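Local coordinates for flavoprotein (Thermotoga maritima, PDB 5V8S) that probably works as an FMN-binding oxidoreductase that passes electrons, and holds a mu-oxo-diiron centre in its metallo-beta-lactamase-like domain, at residues 350-356 and 378-384; 207-212 and 311-315; 330-334 and 363-369; 46-51 and 184-188. The protein carries 1 engineered substitution. Where two conformers were deposited one is given. Numbering follows the deposited sequence.

The four contacts follow the two-part build of this protein, a metallo-beta-lactamase-like diiron domain and a flavodoxin domain. Contact 4 lies next to the metal site, with the I50 side chain about 6 Å from the mu-oxo-diiron centre. Contact 2 joins the two domains; it lies about 12 Å from contact 4, centre to centre, and touches it through Y185 OH and T212 OG1 (2.8 Å) and a salt bridge from K208 NZ to E48 OE2 (2.9 Å). Contact 1, centred about 18 Å from the centre of contact 2, zips together two flavodoxin strands. Contact 3, between loops where a second subunit packs, is centred about 22 Å from contact 1 and about 40 Å from contact 4.

Contact 1: 350-356 and 378-384; sequences NYEKPVL and TKFRILS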
loop_
_atom_site.group_PDB
_atom_site.type_symbol
_atom_site.label_atom_id
_atom_site.label_comp_id
_atom_site.label_asym_id
_atom_site.label_seq_id
_atom_site.Cartn_x
_atom_site.Cartn_y
_atom_site.Cartn_z
ATOM N N ASN A 350 -17.214 7.070 1.439
ATOM C CA ASN A 350 -17.818 7.192 2.756
ATOM C C ASN A 350 -19.336 7.231 2.593
ATOM O O ASN A 350 -19.934 8.290 2.403
ATOM C CB ASN A 350 -17.299 8.451 3.428
ATOM C CG ASN A 350 -17.602 8.483 4.900
ATOM O OD1 ASN A 350 -17.955 7.466 5.482
ATOM N ND2 ASN A 350 -17.476 9.650 5.510
ATOM N N TYR A 351 -19.966 6.059 2.690
ATOM C CA TYR A 351 -21.396 5.894 2.448
ATOM C C TYR A 351 -22.083 5.361 3.695
ATOM O O TYR A 351 -21.471 4.654 4.506
ATOM C CB TYR A 351 -21.641 4.869 1.328
ATOM C CG TYR A 351 -21.163 5.291 -0.038
ATOM C CD1 TYR A 351 -21.941 6.127 -0.839
ATOM C CD2 TYR A 351 -19.946 4.851 -0.545
ATOM C CE1 TYR A 351 -21.519 6.500 -2.079
ATOM C CE2 TYR A 351 -19.518 5.240 -1.795
ATOM C CZ TYR A 351 -20.318 6.060 -2.565
ATOM O OH TYR A 351 -19.878 6.428 -3.806
ATOM N N GLU A 352 -23.386 5.655 3.816
ATOM C CA GLU A 352 -24.185 5.142 4.933
ATOM C C GLU A 352 -24.711 3.760 4.549
ATOM O O GLU A 352 -25.855 3.582 4.139
ATOM C CB GLU A 352 -25.308 6.100 5.320
ATOM C CG GLU A 352 -25.999 5.688 6.626
ATOM C CD GLU A 352 -27.302 6.421 6.896
ATOM O OE1 GLU A 352 -27.479 7.546 6.384
ATOM O OE2 GLU A 352 -28.147 5.857 7.630
ATOM N N LYS A 353 -23.846 2.764 4.691
ATOM C CA LYS A 353 -24.146 1.374 4.394
ATOM C C LYS A 353 -23.856 0.521 5.618
ATOM O O LYS A 353 -22.962 0.841 6.411
ATOM C CB LYS A 353 -23.294 0.847 3.228
ATOM C CG LYS A 353 -23.605 1.531 1.898
ATOM C CD LYS A 353 -22.633 1.196 0.789
ATOM C CE LYS A 353 -22.940 1.947 -0.503
ATOM N NZ LYS A 353 -24.149 1.403 -1.147
ATOM N N PRO A 354 -24.588 -0.570 5.799
ATOM C CA PRO A 354 -24.298 -1.464 6.922
ATOM C C PRO A 354 -23.026 -2.262 6.709
ATOM O O PRO A 354 -22.643 -2.593 5.584
ATOM C CB PRO A 354 -25.515 -2.386 6.960
ATOM C CG PRO A 354 -26.110 -2.298 5.610
ATOM C CD PRO A 354 -25.786 -0.979 5.042
ATOM N N VAL A 355 -22.389 -2.598 7.831
ATOM C CA VAL A 355 -21.113 -3.302 7.844
ATOM C C VAL A 355 -21.148 -4.368 8.930
ATOM O O VAL A 355 -21.723 -4.158 10.001
ATOM C CB VAL A 355 -19.949 -2.318 8.110
ATOM C CG1 VAL A 355 -18.612 -3.017 8.304
ATOM C CG2 VAL A 355 -19.876 -1.283 6.972
ATOM N N LEU A 356 -20.516 -5.506 8.656
ATOM C CA LEU A 356 -20.161 -6.480 9.682
ATOM C C LEU A 356 -18.653 -6.463 9.850
ATOM O O LEU A 356 -17.920 -6.406 8.859
ATOM C CB LEU A 356 -20.535 -7.906 9.270
ATOM C CG LEU A 356 -22.013 -8.227 9.069
ATOM C CD1 LEU A 356 -22.182 -9.663 8.594
ATOM C CD2 LEU A 356 -22.796 -7.963 10.353
ATOM N N THR A 378 -17.593 7.135 10.867
ATOM C CA THR A 378 -18.003 7.423 9.511
ATOM C C THR A 378 -19.491 7.216 9.346
ATOM O O THR A 378 -20.232 6.956 10.304
ATOM C CB THR A 378 -17.209 6.542 8.548
ATOM O OG1 THR A 378 -17.656 5.176 8.634
ATOM C CG2 THR A 378 -15.745 6.594 8.892
ATOM N N LYS A 379 -19.939 7.336 8.101
ATOM C CA LYS A 379 -21.335 7.118 7.810
ATOM C C LYS A 379 -21.672 5.646 7.821
ATOM O O LYS A 379 -22.855 5.306 7.919
ATOM C CB LYS A 379 -21.690 7.722 6.456
ATOM C CG LYS A 379 -21.517 9.238 6.380
ATOM C CD LYS A 379 -22.174 9.808 5.118
ATOM C CE LYS A 379 -21.279 10.822 4.413
ATOM N NZ LYS A 379 -21.896 11.366 3.155
ATOM N N PHE A 380 -20.669 4.760 7.756
ATOM C CA PHE A 380 -20.978 3.340 7.783
ATOM C C PHE A 380 -21.572 2.983 9.134
ATOM O O PHE A 380 -21.223 3.572 10.165
ATOM C CB PHE A 380 -19.740 2.486 7.501
ATOM C CG PHE A 380 -19.282 2.540 6.077
ATOM C CD1 PHE A 380 -19.881 1.743 5.108
ATOM C CD2 PHE A 380 -18.265 3.399 5.695
ATOM C CE1 PHE A 380 -19.470 1.807 3.780
ATOM C CE2 PHE A 380 -17.845 3.466 4.377
ATOM C CZ PHE A 380 -18.443 2.682 3.413
ATOM N N ARG A 381 -22.481 2.016 9.118
ATOM C CA ARG A 381 -23.177 1.553 10.314
ATOM C C ARG A 381 -22.749 0.124 10.619
ATOM O O ARG A 381 -23.112 -0.807 9.890
ATOM C CB ARG A 381 -24.684 1.637 10.116
ATOM C CG ARG A 381 -25.152 3.068 9.898
ATOM C CD ARG A 381 -24.934 3.886 11.170
ATOM N NE ARG A 381 -25.341 5.277 11.032
ATOM C CZ ARG A 381 -26.600 5.677 10.916
ATOM N NH1 ARG A 381 -27.582 4.784 10.896
ATOM N NH2 ARG A 381 -26.878 6.971 10.808
ATOM N N ILE A 382 -22.010 -0.050 11.710
ATOM C CA ILE A 382 -21.541 -1.376 12.106
ATOM C C ILE A 382 -22.677 -2.090 12.823
ATOM O O ILE A 382 -23.125 -1.649 13.884
ATOM C CB ILE A 382 -20.300 -1.294 13.001
ATOM C CG1 ILE A 382 -19.159 -0.578 12.275
ATOM C CG2 ILE A 382 -19.886 -2.712 13.414
ATOM C CD1 ILE A 382 -17.988 -0.247 13.178
ATOM N N LEU A 383 -23.133 -3.205 12.254
ATOM C CA LEU A 383 -24.250 -3.925 12.856
ATOM C C LEU A 383 -23.810 -4.786 14.025
ATOM O O LEU A 383 -24.540 -4.912 15.011
ATOM C CB LEU A 383 -24.933 -4.818 11.826
ATOM C CG LEU A 383 -25.449 -4.110 10.588
ATOM C CD1 LEU A 383 -26.214 -5.121 9.733
ATOM C CD2 LEU A 383 -26.349 -2.958 10.984
ATOM N N SER A 384 -22.638 -5.400 13.921
ATOM C CA SER A 384 -22.128 -6.227 15.000
ATOM C C SER A 384 -20.644 -6.445 14.793
ATOM O O SER A 384 -20.106 -6.247 13.698
ATOM C CB SER A 384 -22.824 -7.594 15.075
ATOM O OG SER A 384 -22.491 -8.390 13.952
HETATM O O HOH W 1 -22.858 9.607 1.173
#
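A carboxylate lying over the face of a guanidinium marks the outer side of this contact: E352 OE2 sits 3.5 Å from R381 NH1 but well out of the guanidinium plane, so the salt bridge is purely a pairing of charges, with no N-H aimed at the oxygen. Beneath it, the axes of strand segments 354-356 and 381-384 approach to 4.5 Å at 44°, running parallel, and the strands exchange the alternating bonds of a parallel sheet. R381 N donates to K353 O (3.0 Å), V355 N to R381 O (2.8 Å) and L383 N to V355 O (2.8 Å). Before the strands begin, N350 OD1 takes over the pairing by accepting from K379 N (3.3 Å), while T378 OG1, also hydrogen-bonded to L375 O, accepts from F380 N (3.2 Å) in an ST turn. The F380 ring packs against V355, CD1 to CG2 3.6 Å, and has Y351 O over one face. P354 CB meets L383 CD1 at 4.0 Å on the other side of the sheet, which helix 395-409 covers; F380 leans toward helix 336-348. These are the last two strands of the flavodoxin-type parallel sheet, joined through helix 371-376 in a beta-alpha-beta unit. The chemistry is thus divided: directional bonds set the strand register, apolar side chains fill the space under the helices, and the charged pair adds only undirected attraction.

Contact 2: 207-212 and 311-315; sequences TKYIVT and SEILK
Two helical segments, both with ordinary alpha backbone angles, cross almost at right angles: the axes of 207-212 and 311-315 approach to 8.6 Å at 99°, with a wider pi-type turn at 210-212. K208 CA lies 4.3 Å from K315 CA, and T212 CA 6.6 Å from S311 CA. T207 points toward the partner helix and sets CG2 3.4 Å from K315 O. K208, fully extended (all chi angles t), lays CB 3.9 Å from K315 CB, packs CE 3.1 Å from S311 OG, whose hydrogen bond goes to E45 O, and bonds through NZ to E312 OE2 (2.8 Å). E312, folded back with chi1 and chi2 both m, also receives K315 NZ on OE1 (2.8 Å), giving a three-residue salt-bridge network. V211 (t) brings CG1 to 3.7 Å from L314 CB. T212 (p) turns OG1 to K208 O (2.8 Å) and sets CG2 4.1 Å from S311 CB. The crossing joins helix 196-214 of the diiron domain to the short helix 310-316 of the flavodoxin domain. E48 adds a second carboxylate to K208; helix 248-260 backs T207, helix 336-348 flanks V211 and L314, and strand 296-302 lies against E312.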
loop_
_atom_site.group_PDB
_atom_site.type_symbol
_atom_site.label_atom_id
_atom_site.label_comp_id
_atom_site.label_asym_id
_atom_site.label_seq_id
_atom_site.Cartn_x
_atom_site.Cartn_y
_atom_site.Cartn_z
ATOM N N THR A 207 -16.978 4.049 -12.800
ATOM C CA THR A 207 -17.135 4.012 -11.351
ATOM C C THR A 207 -15.779 4.066 -10.662
ATOM O O THR A 207 -15.601 4.789 -9.674
ATOM C CB THR A 207 -17.873 2.743 -10.942
ATOM O OG1 THR A 207 -19.155 2.755 -11.576
ATOM C CG2 THR A 207 -18.058 2.709 -9.430
ATOM N N LYS A 208 -14.816 3.295 -11.165
ATOM C CA LYS A 208 -13.475 3.293 -10.586
ATOM C C LYS A 208 -12.858 4.687 -10.608
ATOM O O LYS A 208 -12.241 5.115 -9.625
ATOM C CB LYS A 208 -12.611 2.306 -11.365
ATOM C CG LYS A 208 -11.244 2.024 -10.772
ATOM C CD LYS A 208 -10.530 1.017 -11.684
ATOM C CE LYS A 208 -9.113 0.718 -11.294
ATOM N NZ LYS A 208 -8.514 -0.286 -12.232
ATOM N N TYR A 209 -13.006 5.402 -11.730
ATOM C CA TYR A 209 -12.532 6.779 -11.857
ATOM C C TYR A 209 -13.241 7.704 -10.870
ATOM O O TYR A 209 -12.602 8.500 -10.172
ATOM C CB TYR A 209 -12.756 7.251 -13.304
ATOM C CG TYR A 209 -12.350 8.681 -13.521
ATOM C CD1 TYR A 209 -11.035 9.001 -13.812
ATOM C CD2 TYR A 209 -13.282 9.723 -13.433
ATOM C CE1 TYR A 209 -10.649 10.318 -14.009
ATOM C CE2 TYR A 209 -12.898 11.023 -13.615
ATOM C CZ TYR A 209 -11.576 11.311 -13.896
ATOM O OH TYR A 209 -11.195 12.623 -14.073
ATOM N N ILE A 210 -14.568 7.625 -10.800
ATOM C CA ILE A 210 -15.313 8.482 -9.883
ATOM C C ILE A 210 -14.794 8.331 -8.468
ATOM O O ILE A 210 -14.504 9.316 -7.782
ATOM C CB ILE A 210 -16.821 8.180 -9.941
ATOM C CG1 ILE A 210 -17.408 8.574 -11.283
ATOM C CG2 ILE A 210 -17.534 8.922 -8.827
ATOM C CD1 ILE A 210 -18.810 8.004 -11.509
ATOM N N VAL A 211 -14.727 7.096 -7.985
ATOM C CA VAL A 211 -14.393 6.892 -6.579
ATOM C C VAL A 211 -12.961 7.339 -6.299
ATOM O O VAL A 211 -12.697 8.078 -5.339
ATOM C CB VAL A 211 -14.637 5.436 -6.141
ATOM C CG1 VAL A 211 -14.268 5.266 -4.657
ATOM C CG2 VAL A 211 -16.100 5.018 -6.356
ATOM N N THR A 212 -12.014 6.906 -7.138
ATOM C CA THR A 212 -10.609 7.204 -6.881
ATOM C C THR A 212 -10.282 8.683 -7.028
ATOM O O THR A 212 -9.510 9.214 -6.227
ATOM C CB THR A 212 -9.659 6.364 -7.745
ATOM O OG1 THR A 212 -9.901 6.576 -9.140
ATOM C CG2 THR A 212 -9.757 4.877 -7.380
ATOM N N SER A 311 -7.553 0.365 -5.881
ATOM C CA SER A 311 -8.502 0.978 -6.810
ATOM C C SER A 311 -9.658 0.046 -7.146
ATOM O O SER A 311 -10.770 0.514 -7.407
ATOM C CB SER A 311 -7.769 1.403 -8.081
ATOM O OG SER A 311 -7.267 0.278 -8.784
ATOM N N GLU A 312 -9.414 -1.264 -7.161
ATOM C CA GLU A 312 -10.478 -2.220 -7.444
ATOM C C GLU A 312 -11.401 -2.402 -6.246
ATOM O O GLU A 312 -12.618 -2.527 -6.412
ATOM C CB GLU A 312 -9.865 -3.552 -7.848
ATOM C CG GLU A 312 -9.163 -3.528 -9.179
ATOM C CD GLU A 312 -10.137 -3.347 -10.336
ATOM O OE1 GLU A 312 -11.184 -4.025 -10.334
ATOM O OE2 GLU A 312 -9.851 -2.549 -11.238
ATOM N N ILE A 313 -10.852 -2.430 -5.036
ATOM C CA ILE A 313 -11.704 -2.420 -3.849
ATOM C C ILE A 313 -12.638 -1.221 -3.886
ATOM O O ILE A 313 -13.853 -1.346 -3.703
ATOM C CB ILE A 313 -10.846 -2.421 -2.573
ATOM C CG1 ILE A 313 -10.035 -3.717 -2.482
ATOM C CG2 ILE A 313 -11.733 -2.271 -1.335
ATOM C CD1 ILE A 313 -8.976 -3.727 -1.387
ATOM N N LEU A 314 -12.079 -0.036 -4.121
ATOM C CA LEU A 314 -12.859 1.192 -4.052
ATOM C C LEU A 314 -13.965 1.199 -5.097
ATOM O O LEU A 314 -15.088 1.629 -4.817
ATOM C CB LEU A 314 -11.924 2.383 -4.211
ATOM C CG LEU A 314 -11.054 2.706 -2.999
ATOM C CD1 LEU A 314 -10.075 3.766 -3.368
ATOM C CD2 LEU A 314 -11.872 3.167 -1.831
ATOM N N LYS A 315 -13.678 0.682 -6.293
ATOM C CA LYS A 315 -14.668 0.633 -7.362
ATOM C C LYS A 315 -15.916 -0.138 -6.963
ATOM O O LYS A 315 -17.022 0.164 -7.457
ATOM C CB LYS A 315 -14.029 -0.021 -8.578
ATOM C CG LYS A 315 -14.960 -0.383 -9.684
ATOM C CD LYS A 315 -14.297 -1.386 -10.616
ATOM C CE LYS A 315 -14.337 -2.785 -10.044
ATOM N NZ LYS A 315 -13.825 -3.735 -11.054
#

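Contact 3: 330-334 and 363-369; sequences YEAEI and WAPSAER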
loop_
_atom_site.group_PDB
_atom_site.type_symbol
_atom_site.label_atom_id
_atom_site.label_comp_id
_atom_site.label_asym_id
_atom_site.label_seq_id
_atom_site.Cartn_x
_atom_site.Cartn_y
_atom_site.Cartn_z
ATOM N N TYR A 330 -3.731 -9.556 16.675
ATOM C CA TYR A 330 -2.581 -10.127 17.376
ATOM C C TYR A 330 -1.846 -9.027 18.146
ATOM O O TYR A 330 -2.380 -8.520 19.138
ATOM C CB TYR A 330 -1.686 -10.921 16.404
ATOM C CG TYR A 330 -2.481 -11.967 15.616
ATOM C CD1 TYR A 330 -2.817 -13.182 16.194
ATOM C CD2 TYR A 330 -2.915 -11.720 14.309
ATOM C CE1 TYR A 330 -3.546 -14.130 15.501
ATOM C CE2 TYR A 330 -3.664 -12.673 13.600
ATOM C CZ TYR A 330 -3.963 -13.875 14.203
ATOM O OH TYR A 330 -4.706 -14.826 13.518
ATOM N N GLU A 331 -0.647 -8.628 17.692
ATOM C CA GLU A 331 0.133 -7.602 18.384
ATOM C C GLU A 331 -0.429 -6.186 18.223
ATOM O O GLU A 331 -0.178 -5.334 19.087
ATOM C CB GLU A 331 1.594 -7.643 17.899
ATOM C CG GLU A 331 1.831 -7.138 16.457
ATOM C CD GLU A 331 1.459 -8.193 15.401
ATOM O OE1 GLU A 331 0.931 -9.266 15.792
ATOM O OE2 GLU A 331 1.714 -7.960 14.187
ATOM N N ALA A 332 -1.180 -5.912 17.157
ATOM C CA ALA A 332 -1.648 -4.560 16.849
ATOM C C ALA A 332 -3.119 -4.628 16.476
ATOM O O ALA A 332 -3.625 -5.690 16.123
ATOM C CB ALA A 332 -0.863 -3.950 15.676
ATOM N N GLU A 333 -3.804 -3.483 16.545
ATOM C CA GLU A 333 -5.225 -3.461 16.224
ATOM C C GLU A 333 -5.471 -3.444 14.724
ATOM O O GLU A 333 -6.467 -4.018 14.262
ATOM C CB GLU A 333 -5.913 -2.243 16.856
ATOM C CG GLU A 333 -6.180 -2.348 18.363
ATOM C CD GLU A 333 -7.107 -3.504 18.745
ATOM O OE1 GLU A 333 -7.813 -4.045 17.860
ATOM O OE2 GLU A 333 -7.129 -3.864 19.946
ATOM N N ILE A 334 -4.623 -2.760 13.978
ATOM C CA ILE A 334 -4.829 -2.713 12.552
ATOM C C ILE A 334 -3.511 -2.811 11.829
ATOM O O ILE A 334 -2.601 -2.037 12.070
ATOM C CB ILE A 334 -5.536 -1.420 12.101
ATOM C CG1 ILE A 334 -6.715 -1.080 13.008
ATOM C CG2 ILE A 334 -6.028 -1.563 10.677
ATOM C CD1 ILE A 334 -7.407 0.207 12.615
ATOM N N TRP A 363 -3.712 -8.722 21.627
ATOM C CA TRP A 363 -3.171 -8.233 22.887
ATOM C C TRP A 363 -2.580 -6.842 22.726
ATOM O O TRP A 363 -1.600 -6.483 23.388
ATOM C CB TRP A 363 -2.141 -9.216 23.438
ATOM C CG TRP A 363 -1.025 -9.530 22.487
ATOM C CD1 TRP A 363 0.131 -8.855 22.352
ATOM C CD2 TRP A 363 -0.971 -10.614 21.549
ATOM N NE1 TRP A 363 0.921 -9.444 21.391
ATOM C CE2 TRP A 363 0.268 -10.528 20.883
ATOM C CE3 TRP A 363 -1.851 -11.639 21.203
ATOM C CZ2 TRP A 363 0.660 -11.437 19.911
ATOM C CZ3 TRP A 363 -1.464 -12.540 20.221
ATOM C CH2 TRP A 363 -0.219 -12.438 19.592
ATOM N N ALA A 364 -3.169 -6.052 21.844
ATOM C CA ALA A 364 -2.669 -4.716 21.593
ATOM C C ALA A 364 -2.896 -3.831 22.819
ATOM O O ALA A 364 -3.881 -4.005 23.544
ATOM C CB ALA A 364 -3.398 -4.114 20.397
ATOM N N PRO A 365 -1.993 -2.881 23.078
ATOM C CA PRO A 365 -2.244 -1.888 24.129
ATOM C C PRO A 365 -3.601 -1.221 23.946
ATOM O O PRO A 365 -4.034 -0.942 22.824
ATOM C CB PRO A 365 -1.096 -0.889 23.948
ATOM C CG PRO A 365 0.016 -1.706 23.372
ATOM C CD PRO A 365 -0.638 -2.757 22.511
ATOM N N SER A 366 -4.270 -0.955 25.070
ATOM C CA SER A 366 -5.663 -0.520 25.023
ATOM C C SER A 366 -5.831 0.812 24.301
ATOM O O SER A 366 -6.913 1.090 23.770
ATOM C CB SER A 366 -6.233 -0.438 26.442
ATOM O OG SER A 366 -6.245 -1.718 27.053
ATOM N N ALA A 367 -4.786 1.642 24.257
ATOM C CA ALA A 367 -4.889 2.976 23.670
ATOM C C ALA A 367 -4.886 2.975 22.143
ATOM O O ALA A 367 -4.989 4.052 21.542
ATOM C CB ALA A 367 -3.761 3.875 24.191
ATOM N N GLU A 368 -4.775 1.815 21.497
ATOM C CA GLU A 368 -4.782 1.757 20.041
ATOM C C GLU A 368 -6.214 1.763 19.518
ATOM O O GLU A 368 -7.076 1.041 20.032
ATOM C CB GLU A 368 -4.062 0.499 19.553
ATOM C CG GLU A 368 -2.564 0.665 19.379
ATOM C CD GLU A 368 -1.888 -0.608 18.906
ATOM O OE1 GLU A 368 -2.530 -1.398 18.179
ATOM O OE2 GLU A 368 -0.711 -0.819 19.266
ATOM N N ARG A 369 -6.468 2.611 18.508
ATOM C CA ARG A 369 -7.751 2.617 17.794
ATOM C C ARG A 369 -8.038 1.247 17.146
ATOM O O ARG A 369 -7.211 0.702 16.403
ATOM C CB ARG A 369 -7.725 3.719 16.716
ATOM C CG ARG A 369 -8.102 5.178 17.172
ATOM C CD ARG A 369 -9.608 5.526 16.881
ATOM N NE ARG A 369 -9.895 6.824 16.234
ATOM C CZ ARG A 369 -9.330 7.285 15.106
ATOM N NH1 ARG A 369 -8.384 6.601 14.469
ATOM N NH2 ARG A 369 -9.695 8.453 14.602
HETATM O O HOH W 2 -2.912 -0.486 15.361
#
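The W363 side chain (chi1 p, chi2 88°) lies flat along the neighbouring loop, so that E331 CA rests over its five-membered ring, 4.0 Å from the centroid in a CH-pi contact, while W363 CH2 meets Y330 CB at 3.8 Å. W363 N donates to Y330 O (2.8 Å); Y330 adopts positive phi and, in rotamer m, presents its ring edge to W363 CZ3. These two loops follow adjacent parallel strands, 322-327 and 354-360, and in flavodoxins the corresponding loops flank the FMN ring, consistent with a flavin site here. W363 makes edge-to-face contacts with W164, which follows the metal-site residue H163 in sequence, and F124, both of the second subunit. E368 (m, then t) reaches back from the type I turn 365-368 to accept from E333 N at OE1 (2.9 Å), and water 2 links that OE1 (3.0 Å) to I334 N (3.2 Å). E333 (m, m) folds so that OE2 lies 3.8 Å from A364 CB and CB 3.3 Å from R369 O.

Contact 4: 46-51 and 184-188; sequences IPEGIS and GYLLP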
loop_
_atom_site.group_PDB
_atom_site.type_symbol
_atom_site.label_atom_id
_atom_site.label_comp_id
_atom_site.label_asym_id
_atom_site.label_seq_id
_atom_site.Cartn_x
_atom_site.Cartn_y
_atom_site.Cartn_z
ATOM N N ILE A 46 -4.164 1.301 -12.491
ATOM C CA ILE A 46 -4.969 1.329 -13.718
ATOM C C ILE A 46 -4.251 0.572 -14.831
ATOM O O ILE A 46 -3.785 1.174 -15.803
ATOM C CB ILE A 46 -5.350 2.771 -14.140
ATOM C CG1 ILE A 46 -4.125 3.701 -14.244
ATOM C CG2 ILE A 46 -6.351 3.335 -13.166
ATOM C CD1 ILE A 46 -4.448 4.993 -15.076
ATOM N N PRO A 47 -4.164 -0.754 -14.746
ATOM C CA PRO A 47 -3.622 -1.521 -15.879
ATOM C C PRO A 47 -4.374 -1.291 -17.183
ATOM O O PRO A 47 -3.809 -1.534 -18.262
ATOM C CB PRO A 47 -3.740 -2.983 -15.415
ATOM C CG PRO A 47 -4.748 -2.951 -14.322
ATOM C CD PRO A 47 -4.631 -1.618 -13.654
ATOM N N GLU A 48 -5.630 -0.836 -17.117
ATOM C CA GLU A 48 -6.415 -0.591 -18.318
ATOM C C GLU A 48 -6.088 0.736 -18.988
ATOM O O GLU A 48 -6.592 0.988 -20.094
ATOM C CB GLU A 48 -7.901 -0.597 -17.978
ATOM C CG GLU A 48 -8.366 0.537 -17.075
ATOM C CD GLU A 48 -8.358 0.202 -15.582
ATOM O OE1 GLU A 48 -7.349 -0.352 -15.071
ATOM O OE2 GLU A 48 -9.388 0.488 -14.923
ATOM N N GLY A 49 -5.310 1.609 -18.341
ATOM C CA GLY A 49 -4.943 2.879 -18.936
ATOM C C GLY A 49 -6.022 3.941 -18.818
ATOM O O GLY A 49 -7.106 3.752 -18.254
ATOM N N ILE A 50 -5.701 5.092 -19.401
ATOM C CA ILE A 50 -6.580 6.251 -19.415
ATOM C C ILE A 50 -6.235 7.065 -20.647
ATOM O O ILE A 50 -5.079 7.107 -21.078
ATOM C CB ILE A 50 -6.430 7.077 -18.118
ATOM C CG1 ILE A 50 -7.548 8.121 -18.004
ATOM C CG2 ILE A 50 -5.027 7.707 -18.030
ATOM C CD1 ILE A 50 -7.479 8.983 -16.734
ATOM N N SER A 51 -7.252 7.700 -21.235
ATOM C CA SER A 51 -7.010 8.600 -22.352
ATOM C C SER A 51 -7.000 10.044 -21.864
ATOM O O SER A 51 -7.567 10.374 -20.824
ATOM C CB SER A 51 -8.052 8.424 -23.463
ATOM O OG SER A 51 -9.294 9.045 -23.150
ATOM N N GLY A 184 -13.682 8.614 -17.384
ATOM C CA GLY A 184 -13.483 7.266 -16.886
ATOM C C GLY A 184 -12.107 6.779 -17.288
ATOM O O GLY A 184 -11.468 7.340 -18.182
ATOM N N TYR A 185 -11.655 5.713 -16.614
ATOM C CA TYR A 185 -10.487 4.978 -17.068
ATOM C C TYR A 185 -10.889 4.076 -18.240
ATOM O O TYR A 185 -12.059 4.031 -18.631
ATOM C CB TYR A 185 -9.934 4.117 -15.927
ATOM C CG TYR A 185 -9.472 4.871 -14.700
ATOM C CD1 TYR A 185 -8.521 5.883 -14.786
ATOM C CD2 TYR A 185 -9.960 4.543 -13.445
ATOM C CE1 TYR A 185 -8.059 6.544 -13.632
ATOM C CE2 TYR A 185 -9.517 5.184 -12.302
ATOM C CZ TYR A 185 -8.567 6.196 -12.393
ATOM O OH TYR A 185 -8.105 6.848 -11.256
ATOM N N LEU A 186 -9.902 3.344 -18.784
ATOM C CA LEU A 186 -10.036 2.397 -19.901
ATOM C C LEU A 186 -9.717 3.068 -21.232
ATOM O O LEU A 186 -9.974 4.264 -21.423
ATOM C CB LEU A 186 -11.432 1.730 -19.974
ATOM C CG LEU A 186 -11.557 0.519 -20.928
ATOM C CD1 LEU A 186 -10.825 -0.705 -20.434
ATOM C CD2 LEU A 186 -13.024 0.164 -21.184
ATOM N N LEU A 187 -9.189 2.288 -22.175
ATOM C CA LEU A 187 -8.925 2.765 -23.524
ATOM C C LEU A 187 -9.841 2.052 -24.506
ATOM O O LEU A 187 -9.406 1.119 -25.193
ATOM C CB LEU A 187 -7.468 2.489 -23.877
ATOM C CG LEU A 187 -6.453 3.106 -22.914
ATOM C CD1 LEU A 187 -5.039 2.620 -23.253
ATOM C CD2 LEU A 187 -6.562 4.632 -22.920
ATOM N N PRO A 188 -11.105 2.463 -24.608
ATOM C CA PRO A 188 -12.059 1.710 -25.419
ATOM C C PRO A 188 -11.697 1.765 -26.891
ATOM O O PRO A 188 -11.064 2.703 -27.381
ATOM C CB PRO A 188 -13.394 2.417 -25.148
ATOM C CG PRO A 188 -13.164 3.278 -23.964
ATOM C CD PRO A 188 -11.733 3.634 -23.978
HETATM O O HOH W 3 -7.896 -0.424 -21.865
HETATM O O HOH W 4 -9.880 6.761 -20.403
#
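This is a buried contact between the turn that leads into strand 50-59 and the loop that follows strand 175-179, close to the diiron centre, joined by one direct backbone hydrogen bond, two waters and side-chain packing. Residues I46 to G49 form a type I turn, closed by G49 N to I46 O (3.0 Å), and the direct bond to the other loop comes from L186 N to G49 O (2.9 Å). Water 3 bridges E48 O (2.6 Å) and L187 N (3.0 Å), and water 4 accepts from S51 N (2.9 Å) while donating to G184 O (2.8 Å) and L186 O (2.7 Å). Positive phi suits G49, and a CB there would run into L187 CD1. Y185 spreads its ring beneath I46, whose CG2 stands 3.5 Å over the ring centroid as a CH-pi contact, and Y185 CD1 meets I50 CD1 at 3.8 Å. S51 O, at the start of strand 50-59, is hydrogen-bonded to H240 ND1 of the diiron site, which places S51 in the second shell. Outside the pair, E48 reaches H205 and K208 of helix 196-214, Y185 packs edge-to-face on Y209 of that helix, and strands 26-34 and 39-40 flank S51 and I46 respectively.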